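Long-range contacts in ribokinase (PDB 1VM7), which probably phosphorylates D-ribose at O-5 with ATP and magnesium, giving the D-ribose 5-phosphate used in nucleotide synthesis and the pentose phosphate pathway: residues 15-21 with 141-147; 260-266 with 277-282; 286-291 with 303-307. All coordinates share one frame; numbering follows the deposited sequence.

How the contacts relate
Ribokinase illustrates how a large alpha/beta domain is built outward from its sheet. Contact 1 pairs two parallel strands in the nine-stranded sheet, contact 2 sets helix 256-269 against helix 274-288, and contact 3 joins the end of helix 274-288 to helix 301-309. They follow one another along the chain. Contacts 1 and 2 have centres about 13 Å apart and touch where Ile17, Ile143 and Leu145 meet Ala265; contacts 2 and 3, about 12 Å apart between centres, touch through Phe280, which packs on Val304. Contacts 1 and 3 stay apart, centres about 23 Å and nearest atoms about 13 Å; the helix pair of contact 2 lies between them and touches both.

Contact 1 (15-21 with 141-147); sequences LVISVVG and SDILLLQ
Val16 and Asp142 open the pairing of these strands with a double grip. The backbone N of Val16 donates almost straight (178°) to OD2 of Asp142, which receives it on the anti lone pair, while Val16 O accepts from two amides, Asp142 N at 2.7 Å and Ile143 N at 2.9 Å. Asp142 places CG anti to its own carbonyl carbon (chi1 -53°), which turns the carboxylate back to the Val16 amide. From there the ladder runs regularly: Ser18 N to Ile143 O, Leu145 N to Ser18 O, and Val20 N to Leu145 O. Beyond it, one water bridges the strands, donating to Val20 O and accepting from Gln147 N.

This is the parallel pairing of strands 17-20 and 143-146 in the central sheet of the PfkB-family alpha/beta fold, the axes of these short segments 21° apart. On one face Ile17 and Ile143 run alongside each other in one direction, with Ile17 CG1 4.0 Å from Ile143 CB, and Ile17 CG2 reaches Leu145 CD1. On the other, Val20 CG2 meets Leu144 CD1 at 3.7 Å.

Helices 53-65 and 256-269 lie over the isoleucine face, where Ile17 and Leu145 both touch Ala265. At the C-terminal end of the pair, the amide of Gln147 lies across Val19: the hydrogen bond of NE2 goes to OE1 of Gln57, while Val19 CG1 only packs against that nitrogen, at 3.4 Å. The same side chain lies about 3 Å, nearest atoms, from Gly54, a predicted substrate-binding residue.

Contact 2 (260-266 with 277-282); sequences FNGAFAV and AVIFGT
Phe260, Phe264 and Phe280 all hold CG anti to the backbone N, chi1 within a few degrees of 180°, and this shared torsion swings each ring out along the flank of its helix to the backbone of the other. Phe264 puts the CD1-CE1 side of its ring on the start of segment 277-282: CE1 is 3.5 Å from Ala277 CB, and Val278 N and CA sit at the ring edge. One turn earlier, Phe260 brings CD1 to 3.4 Å from Gly281 C, with Thr282 N and Val278 O at its edge, while CB of Phe264 lies over one of its faces. Phe280 reaches the other way, presenting CD2 edge-on to Ala263 O at 3.3 Å, and its CE2 approaches Ala263 CB.

Gly281 lies at the middle of the crossing. Its CA comes within 4.5 Å of Phe264 CA, and Ala263 CB rests 3.7 Å from Gly281 CA; a CB at this glycine would run into Phe260 CD1 and crowd Phe264 N. Glycine and the small alanines thus let the axes of these short segments approach to 7.6 Å, crossing at 138°. Rings and methyls pack on one another and on peptide groups of the opposite helix, with no polar bond between the segments. Val278 O, beside the Phe260 ring, accepts from both N and OG1 of Thr282.

These consecutive helices, joined by a short loop, belong to the PfkB-family alpha/beta domain; the Phe260 side chain is about 4 Å (nearest atoms) from that of Lys226, a predicted ATP-site residue. Helix 256-269 is packed between helix 274-288 and the central sheet: Phe260 and Phe264 touch Ile224 of strand 222-226, Phe264 meets Tyr186 edge-to-face, and Phe280 extends onward to Val304 of helix 301-309.

Contact 3 (286-291 with 303-307); sequences AISVTR and EVEAF
The ring of Phe307 carries Ile287 CG1 over one face, 4.0 Å from its plane and nearer the ring's margin than its centre, and the guanidinium of Arg291 has Ile287 CG2 over one face, with the carboxylate of Glu303 at its edge. Ile287 thus serves two flat groups with two branches. Its CG1 stands anti to the carbonyl carbon (chi1 -61°), carrying CD1 into helix 301-309, 3.6 Å from Glu303 O and 3.9 Å from Phe307 CB.

Arg291 grips Glu303 end-on: NH2 bonds to OE2 at 2.9 Å, and NH1 more loosely to OE1 at 3.3 Å. The two planes are 51° apart, and both nitrogens reach their oxygens from above the carboxylate plane, making a skewed two-pronged salt bridge. Glu303 OE1 also accepts from Ala300 N, which helps fix the carboxylate. A leucine in place of Arg291 would probably leave the Glu303 carboxylate without its cationic mate and freer to turn.

The chain makes a type I turn from Ser288 to Arg291, and Ile287 O accepts from both N and OG1 of Thr290. Phe307 also meets the ring of Phe246. Packing and salt bridge together tie the chain at the end of helix 274-288 to helix 301-309. Ser288, Arg291 and Ser297 are all predicted to belong to the potassium site of ribokinase, the Arg291 side chain lying about 4 Å, nearest atoms, from that of Ser297.

Contact 1 (15-21 with 141-147)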
ATOM      1  N   LEU A  15      13.427  -8.097  36.081  1.00 38.71           N
ATOM      2  CA  LEU A  15      11.971  -8.092  35.985  1.00 37.72           C
ATOM      3  C   LEU A  15      11.567  -8.426  34.548  1.00 36.55           C
ATOM      4  O   LEU A  15      12.252  -8.038  33.606  1.00 36.27           O
ATOM      5  CB  LEU A  15      11.403  -6.736  36.406  1.00 37.38           C
ATOM      6  CG  LEU A  15      11.758  -6.326  37.835  1.00 36.91           C
ATOM      7  CD1 LEU A  15      11.106  -4.990  38.228  1.00 35.69           C
ATOM      8  CD2 LEU A  15      11.363  -7.418  38.822  1.00 37.04           C
ATOM      9  N   VAL A  16      10.481  -9.183  34.393  1.00 35.32           N
ATOM     10  CA  VAL A  16      10.076  -9.665  33.077  1.00 34.36           C
ATOM     11  C   VAL A  16       9.134  -8.657  32.450  1.00 33.50           C
ATOM     12  O   VAL A  16       8.183  -8.213  33.096  1.00 32.78           O
ATOM     13  CB  VAL A  16       9.405 -11.061  33.135  1.00 34.39           C
ATOM     14  CG1 VAL A  16       8.816 -11.425  31.784  1.00 34.13           C
ATOM     15  CG2 VAL A  16      10.408 -12.101  33.568  1.00 33.26           C
ATOM     16  N   ILE A  17       9.423  -8.308  31.196  1.00 32.98           N
ATOM     17  CA  ILE A  17       8.663  -7.293  30.446  1.00 32.59           C
ATOM     18  C   ILE A  17       7.739  -7.916  29.376  1.00 32.83           C
ATOM     19  O   ILE A  17       8.147  -8.769  28.578  1.00 32.22           O
ATOM     20  CB  ILE A  17       9.599  -6.281  29.711  1.00 32.12           C
ATOM     21  CG1 ILE A  17      10.493  -5.523  30.696  1.00 31.14           C
ATOM     22  CG2 ILE A  17       8.771  -5.321  28.818  1.00 31.72           C
ATOM     23  CD1 ILE A  17      11.560  -4.656  30.027  1.00 31.66           C
ATOM     24  N   SER A  18       6.489  -7.468  29.378  1.00 32.89           N
ATOM     25  CA  SER A  18       5.553  -7.750  28.317  1.00 33.00           C
ATOM     26  C   SER A  18       5.132  -6.458  27.662  1.00 33.29           C
ATOM     27  O   SER A  18       4.951  -5.444  28.333  1.00 33.98           O
ATOM     28  CB  SER A  18       4.317  -8.433  28.864  1.00 33.11           C
ATOM     29  OG  SER A  18       4.622  -9.730  29.311  1.00 34.16           O
ATOM     30  N   VAL A  19       5.001  -6.487  26.340  1.00 33.46           N
ATOM     31  CA  VAL A  19       4.405  -5.400  25.588  1.00 33.24           C
ATOM     32  C   VAL A  19       3.086  -5.941  25.068  1.00 33.37           C
ATOM     33  O   VAL A  19       3.030  -7.065  24.584  1.00 33.03           O
ATOM     34  CB  VAL A  19       5.249  -4.894  24.349  1.00 32.64           C
ATOM     35  CG1 VAL A  19       4.566  -3.706  23.713  1.00 33.41           C
ATOM     36  CG2 VAL A  19       6.632  -4.497  24.728  1.00 33.50           C
ATOM     37  N   VAL A  20       2.020  -5.158  25.215  1.00 33.01           N
ATOM     38  CA  VAL A  20       0.738  -5.516  24.647  1.00 33.01           C
ATOM     39  C   VAL A  20       0.350  -4.375  23.712  1.00 32.90           C
ATOM     40  O   VAL A  20       0.096  -3.262  24.137  1.00 32.88           O
ATOM     41  CB  VAL A  20      -0.336  -5.753  25.714  1.00 33.16           C
ATOM     42  CG1 VAL A  20      -1.656  -6.113  25.039  1.00 34.33           C
ATOM     43  CG2 VAL A  20       0.097  -6.865  26.689  1.00 32.34           C
ATOM     44  N   GLY A  21       0.340  -4.648  22.425  1.00 32.42           N
ATOM     45  CA  GLY A  21       0.187  -3.590  21.470  1.00 32.53           C
ATOM     46  C   GLY A  21       0.308  -3.968  20.008  1.00 32.48           C
ATOM     47  O   GLY A  21       0.092  -5.106  19.589  1.00 31.79           O
ATOM     48  N   SER A 141       4.683 -11.705  33.942  1.00 35.28           N
ATOM     49  CA  SER A 141       5.465 -10.484  33.723  1.00 34.23           C
ATOM     50  C   SER A 141       5.390  -9.526  34.914  1.00 33.72           C
ATOM     51  O   SER A 141       4.456  -9.582  35.705  1.00 33.48           O
ATOM     52  CB  SER A 141       4.976  -9.755  32.456  1.00 34.52           C
ATOM     53  OG  SER A 141       5.130 -10.565  31.297  1.00 33.74           O
ATOM     54  N   ASP A 142       6.387  -8.645  35.018  1.00 33.04           N
ATOM     55  CA  ASP A 142       6.486  -7.662  36.096  1.00 32.32           C
ATOM     56  C   ASP A 142       6.369  -6.233  35.609  1.00 31.82           C
ATOM     57  O   ASP A 142       6.007  -5.355  36.378  1.00 30.58           O
ATOM     58  CB  ASP A 142       7.807  -7.808  36.858  1.00 32.40           C
ATOM     59  CG  ASP A 142       8.044  -9.212  37.331  1.00 31.96           C
ATOM     60  OD1 ASP A 142       7.417  -9.635  38.318  1.00 31.92           O
ATOM     61  OD2 ASP A 142       8.852  -9.903  36.692  1.00 33.41           O
ATOM     62  N   ILE A 143       6.666  -6.011  34.334  1.00 31.97           N
ATOM     63  CA  ILE A 143       6.550  -4.700  33.706  1.00 32.24           C
ATOM     64  C   ILE A 143       5.708  -4.821  32.430  1.00 32.58           C
ATOM     65  O   ILE A 143       5.873  -5.751  31.647  1.00 32.52           O
ATOM     66  CB  ILE A 143       7.926  -4.097  33.342  1.00 32.18           C
ATOM     67  CG1 ILE A 143       8.804  -3.918  34.584  1.00 32.48           C
ATOM     68  CG2 ILE A 143       7.745  -2.767  32.592  1.00 32.21           C
ATOM     69  CD1 ILE A 143      10.264  -3.543  34.266  1.00 32.52           C
ATOM     70  N   LEU A 144       4.803  -3.875  32.241  1.00 33.01           N
ATOM     71  CA  LEU A 144       3.862  -3.892  31.131  1.00 33.34           C
ATOM     72  C   LEU A 144       3.913  -2.620  30.338  1.00 33.59           C
ATOM     73  O   LEU A 144       3.693  -1.518  30.882  1.00 33.03           O
ATOM     74  CB  LEU A 144       2.425  -4.084  31.637  1.00 33.53           C
ATOM     75  CG  LEU A 144       1.282  -4.002  30.604  1.00 32.91           C
ATOM     76  CD1 LEU A 144       1.460  -5.040  29.556  1.00 31.51           C
ATOM     77  CD2 LEU A 144      -0.072  -4.181  31.294  1.00 33.64           C
ATOM     78  N   LEU A 145       4.193  -2.765  29.037  1.00 33.86           N
ATOM     79  CA  LEU A 145       4.156  -1.621  28.124  1.00 34.10           C
ATOM     80  C   LEU A 145       2.913  -1.624  27.243  1.00 33.65           C
ATOM     81  O   LEU A 145       2.579  -2.619  26.600  1.00 33.49           O
ATOM     82  CB  LEU A 145       5.378  -1.538  27.238  1.00 34.65           C
ATOM     83  CG  LEU A 145       6.575  -0.864  27.890  1.00 36.74           C
ATOM     84  CD1 LEU A 145       7.000  -1.706  29.047  1.00 39.41           C
ATOM     85  CD2 LEU A 145       7.682  -0.774  26.890  1.00 38.94           C
ATOM     86  N   LEU A 146       2.250  -0.480  27.238  1.00 33.14           N
ATOM     87  CA  LEU A 146       1.014  -0.276  26.516  1.00 33.03           C
ATOM     88  C   LEU A 146       1.150   0.983  25.686  1.00 32.55           C
ATOM     89  O   LEU A 146       1.926   1.873  26.029  1.00 32.62           O
ATOM     90  CB  LEU A 146      -0.148  -0.134  27.501  1.00 33.07           C
ATOM     91  CG  LEU A 146      -0.457  -1.325  28.408  1.00 31.37           C
ATOM     92  CD1 LEU A 146      -1.465  -0.990  29.526  1.00 33.22           C
ATOM     93  CD2 LEU A 146      -0.983  -2.465  27.559  1.00 31.90           C
ATOM     94  N   GLN A 147       0.410   1.030  24.580  1.00 32.82           N
ATOM     95  CA  GLN A 147       0.236   2.250  23.796  1.00 32.21           C
ATOM     96  C   GLN A 147      -1.241   2.384  23.455  1.00 32.71           C
ATOM     97  O   GLN A 147      -2.110   1.800  24.130  1.00 32.28           O
ATOM     98  CB  GLN A 147       1.105   2.269  22.544  1.00 32.48           C
ATOM     99  CG  GLN A 147       2.447   1.567  22.676  1.00 31.49           C
ATOM    100  CD  GLN A 147       2.375   0.050  22.762  1.00 33.22           C
ATOM    101  OE1 GLN A 147       1.546  -0.589  22.110  1.00 33.76           O
ATOM    102  NE2 GLN A 147       3.291  -0.538  23.545  1.00 32.50           N
TER
HETATM  103  O   HOH W   1      -1.560  -0.974  23.867  1.00 23.75           O

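Contact 2 (260-266 with 277-282)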
ATOM      1  N   PHE A 260      12.700   5.245  23.629  1.00 31.20           N
ATOM      2  CA  PHE A 260      12.744   5.677  24.997  1.00 30.52           C
ATOM      3  C   PHE A 260      11.974   4.720  25.902  1.00 30.82           C
ATOM      4  O   PHE A 260      12.486   4.285  26.932  1.00 30.60           O
ATOM      5  CB  PHE A 260      12.200   7.098  25.170  1.00 30.79           C
ATOM      6  CG  PHE A 260      12.163   7.507  26.592  1.00 29.29           C
ATOM      7  CD1 PHE A 260      13.318   7.926  27.216  1.00 30.76           C
ATOM      8  CD2 PHE A 260      11.025   7.324  27.347  1.00 29.86           C
ATOM      9  CE1 PHE A 260      13.321   8.261  28.565  1.00 32.07           C
ATOM     10  CE2 PHE A 260      11.018   7.644  28.693  1.00 32.27           C
ATOM     11  CZ  PHE A 260      12.175   8.126  29.306  1.00 30.85           C
ATOM     12  N   ASN A 261      10.723   4.424  25.543  1.00 30.89           N
ATOM     13  CA  ASN A 261       9.872   3.623  26.429  1.00 31.53           C
ATOM     14  C   ASN A 261      10.463   2.229  26.682  1.00 31.68           C
ATOM     15  O   ASN A 261      10.479   1.789  27.826  1.00 31.56           O
ATOM     16  CB  ASN A 261       8.423   3.537  25.904  1.00 31.44           C
ATOM     17  CG  ASN A 261       7.583   4.757  26.291  1.00 31.96           C
ATOM     18  OD1 ASN A 261       8.051   5.872  26.231  1.00 33.41           O
ATOM     19  ND2 ASN A 261       6.334   4.527  26.680  1.00 31.68           N
ATOM     20  N   GLY A 262      10.957   1.577  25.623  1.00 31.49           N
ATOM     21  CA  GLY A 262      11.504   0.230  25.726  1.00 31.59           C
ATOM     22  C   GLY A 262      12.775   0.180  26.534  1.00 31.61           C
ATOM     23  O   GLY A 262      12.942  -0.681  27.395  1.00 32.24           O
ATOM     24  N   ALA A 263      13.672   1.123  26.261  1.00 31.68           N
ATOM     25  CA  ALA A 263      14.924   1.260  27.005  1.00 31.43           C
ATOM     26  C   ALA A 263      14.669   1.664  28.458  1.00 31.58           C
ATOM     27  O   ALA A 263      15.272   1.116  29.374  1.00 31.50           O
ATOM     28  CB  ALA A 263      15.797   2.263  26.330  1.00 30.99           C
ATOM     29  N   PHE A 264      13.761   2.617  28.676  1.00 31.76           N
ATOM     30  CA  PHE A 264      13.326   2.945  30.036  1.00 31.60           C
ATOM     31  C   PHE A 264      12.912   1.691  30.809  1.00 31.79           C
ATOM     32  O   PHE A 264      13.332   1.488  31.935  1.00 31.86           O
ATOM     33  CB  PHE A 264      12.163   3.933  29.976  1.00 31.30           C
ATOM     34  CG  PHE A 264      11.659   4.339  31.309  1.00 30.39           C
ATOM     35  CD1 PHE A 264      12.382   5.226  32.086  1.00 31.98           C
ATOM     36  CD2 PHE A 264      10.484   3.825  31.811  1.00 31.10           C
ATOM     37  CE1 PHE A 264      11.940   5.595  33.324  1.00 31.43           C
ATOM     38  CE2 PHE A 264      10.017   4.223  33.057  1.00 30.95           C
ATOM     39  CZ  PHE A 264      10.757   5.082  33.808  1.00 31.10           C
ATOM     40  N   ALA A 265      12.099   0.854  30.172  1.00 32.03           N
ATOM     41  CA  ALA A 265      11.566  -0.350  30.789  1.00 31.78           C
ATOM     42  C   ALA A 265      12.662  -1.394  31.071  1.00 31.69           C
ATOM     43  O   ALA A 265      12.634  -2.036  32.110  1.00 31.05           O
ATOM     44  CB  ALA A 265      10.483  -0.911  29.904  1.00 31.57           C
ATOM     45  N   VAL A 266      13.598  -1.554  30.130  1.00 32.23           N
ATOM     46  CA  VAL A 266      14.795  -2.402  30.308  1.00 32.20           C
ATOM     47  C   VAL A 266      15.575  -2.019  31.543  1.00 32.12           C
ATOM     48  O   VAL A 266      15.989  -2.885  32.303  1.00 31.83           O
ATOM     49  CB  VAL A 266      15.751  -2.329  29.058  1.00 32.60           C
ATOM     50  CG1 VAL A 266      17.147  -2.915  29.358  1.00 32.67           C
ATOM     51  CG2 VAL A 266      15.140  -3.067  27.874  1.00 32.37           C
ATOM     52  N   ALA A 277      16.749   5.131  35.000  1.00 33.50           N
ATOM     53  CA  ALA A 277      16.072   4.568  33.833  1.00 33.33           C
ATOM     54  C   ALA A 277      15.769   5.621  32.785  1.00 32.99           C
ATOM     55  O   ALA A 277      15.849   5.323  31.593  1.00 32.83           O
ATOM     56  CB  ALA A 277      14.794   3.840  34.224  1.00 33.26           C
ATOM     57  N   VAL A 278      15.391   6.832  33.222  1.00 32.64           N
ATOM     58  CA  VAL A 278      15.187   7.962  32.288  1.00 32.23           C
ATOM     59  C   VAL A 278      16.484   8.287  31.567  1.00 31.82           C
ATOM     60  O   VAL A 278      16.496   8.499  30.362  1.00 31.31           O
ATOM     61  CB  VAL A 278      14.692   9.297  32.943  1.00 32.08           C
ATOM     62  CG1 VAL A 278      14.849  10.480  31.962  1.00 31.21           C
ATOM     63  CG2 VAL A 278      13.239   9.215  33.362  1.00 32.02           C
ATOM     64  N   ILE A 279      17.583   8.347  32.305  1.00 32.05           N
ATOM     65  CA  ILE A 279      18.860   8.651  31.673  1.00 32.19           C
ATOM     66  C   ILE A 279      19.157   7.602  30.596  1.00 32.30           C
ATOM     67  O   ILE A 279      19.538   7.924  29.467  1.00 31.92           O
ATOM     68  CB  ILE A 279      20.027   8.643  32.658  1.00 32.37           C
ATOM     69  CG1 ILE A 279      19.809   9.664  33.774  1.00 32.73           C
ATOM     70  CG2 ILE A 279      21.339   8.889  31.898  1.00 31.97           C
ATOM     71  CD1 ILE A 279      20.353  11.039  33.487  1.00 34.42           C
ATOM     72  N   PHE A 280      18.975   6.340  30.974  1.00 32.47           N
ATOM     73  CA  PHE A 280      19.297   5.233  30.110  1.00 32.31           C
ATOM     74  C   PHE A 280      18.475   5.272  28.831  1.00 32.12           C
ATOM     75  O   PHE A 280      19.018   5.138  27.747  1.00 31.01           O
ATOM     76  CB  PHE A 280      19.093   3.910  30.842  1.00 32.37           C
ATOM     77  CG  PHE A 280      19.454   2.706  30.015  1.00 32.79           C
ATOM     78  CD1 PHE A 280      20.775   2.292  29.910  1.00 32.59           C
ATOM     79  CD2 PHE A 280      18.481   1.996  29.340  1.00 31.90           C
ATOM     80  CE1 PHE A 280      21.132   1.186  29.145  1.00 33.16           C
ATOM     81  CE2 PHE A 280      18.824   0.879  28.583  1.00 34.00           C
ATOM     82  CZ  PHE A 280      20.159   0.480  28.479  1.00 32.28           C
ATOM     83  N   GLY A 281      17.165   5.486  28.981  1.00 32.35           N
ATOM     84  CA  GLY A 281      16.266   5.618  27.857  1.00 32.17           C
ATOM     85  C   GLY A 281      16.553   6.828  26.997  1.00 31.90           C
ATOM     86  O   GLY A 281      16.403   6.799  25.778  1.00 31.74           O
ATOM     87  N   THR A 282      16.916   7.916  27.651  1.00 32.12           N
ATOM     88  CA  THR A 282      17.329   9.137  26.962  1.00 32.05           C
ATOM     89  C   THR A 282      18.525   8.845  26.042  1.00 30.93           C
ATOM     90  O   THR A 282      18.587   9.314  24.917  1.00 30.49           O
ATOM     91  CB  THR A 282      17.662  10.237  27.994  1.00 31.81           C
ATOM     92  OG1 THR A 282      16.435  10.818  28.463  1.00 34.09           O
ATOM     93  CG2 THR A 282      18.517  11.314  27.393  1.00 32.73           C
TER

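Contact 3 (286-291 with 303-307)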
ATOM      1  N   ALA A 286      18.416   8.951  22.006  1.00 30.71           N
ATOM      2  CA  ALA A 286      19.320   9.905  21.400  1.00 30.69           C
ATOM      3  C   ALA A 286      20.157   9.268  20.284  1.00 31.04           C
ATOM      4  O   ALA A 286      20.553   9.930  19.324  1.00 31.37           O
ATOM      5  CB  ALA A 286      20.267  10.462  22.471  1.00 30.50           C
ATOM      6  N   ILE A 287      20.516   8.006  20.460  1.00 31.21           N
ATOM      7  CA  ILE A 287      21.265   7.287  19.423  1.00 31.12           C
ATOM      8  C   ILE A 287      20.329   6.988  18.259  1.00 30.56           C
ATOM      9  O   ILE A 287      20.719   7.114  17.097  1.00 29.94           O
ATOM     10  CB  ILE A 287      21.868   5.936  19.906  1.00 31.44           C
ATOM     11  CG1 ILE A 287      22.867   6.129  21.045  1.00 31.28           C
ATOM     12  CG2 ILE A 287      22.549   5.190  18.737  1.00 32.21           C
ATOM     13  CD1 ILE A 287      23.242   4.837  21.757  1.00 30.81           C
ATOM     14  N   SER A 288      19.097   6.601  18.570  1.00 30.36           N
ATOM     15  CA  SER A 288      18.129   6.294  17.518  1.00 30.31           C
ATOM     16  C   SER A 288      17.878   7.493  16.577  1.00 30.29           C
ATOM     17  O   SER A 288      17.812   7.304  15.379  1.00 30.06           O
ATOM     18  CB  SER A 288      16.844   5.765  18.122  1.00 29.98           C
ATOM     19  OG  SER A 288      16.148   6.800  18.768  1.00 29.71           O
ATOM     20  N   VAL A 289      17.797   8.722  17.099  1.00 30.54           N
ATOM     21  CA  VAL A 289      17.438   9.878  16.254  1.00 30.44           C
ATOM     22  C   VAL A 289      18.549  10.228  15.276  1.00 30.27           C
ATOM     23  O   VAL A 289      18.373  10.983  14.326  1.00 29.99           O
ATOM     24  CB  VAL A 289      17.038  11.072  17.076  1.00 30.51           C
ATOM     25  CG1 VAL A 289      15.817  10.722  17.900  1.00 30.13           C
ATOM     26  CG2 VAL A 289      18.201  11.570  17.938  1.00 30.23           C
ATOM     27  N   THR A 290      19.696   9.610  15.485  1.00 30.89           N
ATOM     28  CA  THR A 290      20.812   9.748  14.560  1.00 30.96           C
ATOM     29  C   THR A 290      20.757   8.732  13.441  1.00 31.60           C
ATOM     30  O   THR A 290      21.668   8.681  12.635  1.00 31.49           O
ATOM     31  CB  THR A 290      22.222   9.653  15.287  1.00 31.06           C
ATOM     32  OG1 THR A 290      22.541   8.300  15.623  1.00 30.89           O
ATOM     33  CG2 THR A 290      22.251  10.480  16.568  1.00 32.29           C
ATOM     34  N   ARG A 291      19.706   7.918  13.370  1.00 33.36           N
ATOM     35  CA  ARG A 291      19.619   6.922  12.310  1.00 34.22           C
ATOM     36  C   ARG A 291      18.276   6.941  11.635  1.00 34.49           C
ATOM     37  O   ARG A 291      17.241   7.075  12.294  1.00 35.03           O
ATOM     38  CB  ARG A 291      19.941   5.524  12.862  1.00 34.71           C
ATOM     39  CG  ARG A 291      21.392   5.378  13.368  1.00 33.93           C
ATOM     40  CD  ARG A 291      21.492   4.335  14.493  1.00 34.78           C
ATOM     41  NE  ARG A 291      22.791   4.355  15.171  1.00 36.88           N
ATOM     42  CZ  ARG A 291      23.328   3.324  15.831  1.00 36.26           C
ATOM     43  NH1 ARG A 291      22.670   2.171  15.944  1.00 35.42           N
ATOM     44  NH2 ARG A 291      24.523   3.452  16.398  1.00 34.75           N
ATOM     45  N   GLU A 303      25.909  -0.325  22.054  1.00 33.68           N
ATOM     46  CA  GLU A 303      25.932   1.047  21.592  1.00 33.52           C
ATOM     47  C   GLU A 303      25.496   2.002  22.704  1.00 32.86           C
ATOM     48  O   GLU A 303      26.173   3.001  22.918  1.00 31.93           O
ATOM     49  CB  GLU A 303      25.146   1.179  20.294  1.00 33.42           C
ATOM     50  CG  GLU A 303      25.864   0.391  19.188  1.00 35.69           C
ATOM     51  CD  GLU A 303      25.126   0.376  17.879  1.00 38.34           C
ATOM     52  OE1 GLU A 303      23.975  -0.122  17.849  1.00 38.86           O
ATOM     53  OE2 GLU A 303      25.720   0.843  16.876  1.00 40.34           O
ATOM     54  N   VAL A 304      24.414   1.657  23.408  1.00 32.36           N
ATOM     55  CA  VAL A 304      23.875   2.475  24.496  1.00 32.71           C
ATOM     56  C   VAL A 304      24.923   2.613  25.606  1.00 32.66           C
ATOM     57  O   VAL A 304      25.139   3.696  26.132  1.00 33.17           O
ATOM     58  CB  VAL A 304      22.561   1.880  25.069  1.00 32.63           C
ATOM     59  CG1 VAL A 304      21.969   2.825  26.126  1.00 33.21           C
ATOM     60  CG2 VAL A 304      21.525   1.615  23.930  1.00 32.60           C
ATOM     61  N   GLU A 305      25.602   1.524  25.931  1.00 32.79           N
ATOM     62  CA  GLU A 305      26.654   1.550  26.958  1.00 33.16           C
ATOM     63  C   GLU A 305      27.866   2.395  26.544  1.00 33.34           C
ATOM     64  O   GLU A 305      28.428   3.122  27.363  1.00 32.86           O
ATOM     65  CB  GLU A 305      27.135   0.123  27.321  1.00 33.06           C
ATOM     66  CG  GLU A 305      26.053  -0.809  27.923  1.00 34.40           C
ATOM     67  CD  GLU A 305      25.626  -0.397  29.328  1.00 34.30           C
ATOM     68  OE1 GLU A 305      26.486  -0.017  30.124  1.00 37.19           O
ATOM     69  OE2 GLU A 305      24.431  -0.453  29.650  1.00 35.27           O
ATOM     70  N   ALA A 306      28.268   2.287  25.281  1.00 33.82           N
ATOM     71  CA  ALA A 306      29.378   3.088  24.757  1.00 34.39           C
ATOM     72  C   ALA A 306      29.034   4.575  24.764  1.00 34.64           C
ATOM     73  O   ALA A 306      29.902   5.413  24.963  1.00 34.78           O
ATOM     74  CB  ALA A 306      29.769   2.610  23.352  1.00 34.26           C
ATOM     75  N   PHE A 307      27.757   4.889  24.576  1.00 34.91           N
ATOM     76  CA  PHE A 307      27.311   6.262  24.626  1.00 35.45           C
ATOM     77  C   PHE A 307      27.518   6.867  26.028  1.00 35.49           C
ATOM     78  O   PHE A 307      28.130   7.926  26.182  1.00 35.56           O
ATOM     79  CB  PHE A 307      25.843   6.333  24.215  1.00 35.34           C
ATOM     80  CG  PHE A 307      25.412   7.693  23.849  1.00 35.44           C
ATOM     81  CD1 PHE A 307      25.874   8.271  22.679  1.00 35.54           C
ATOM     82  CD2 PHE A 307      24.563   8.413  24.674  1.00 36.32           C
ATOM     83  CE1 PHE A 307      25.482   9.538  22.323  1.00 36.81           C
ATOM     84  CE2 PHE A 307      24.169   9.684  24.338  1.00 36.17           C
ATOM     85  CZ  PHE A 307      24.627  10.255  23.158  1.00 37.09           C
TER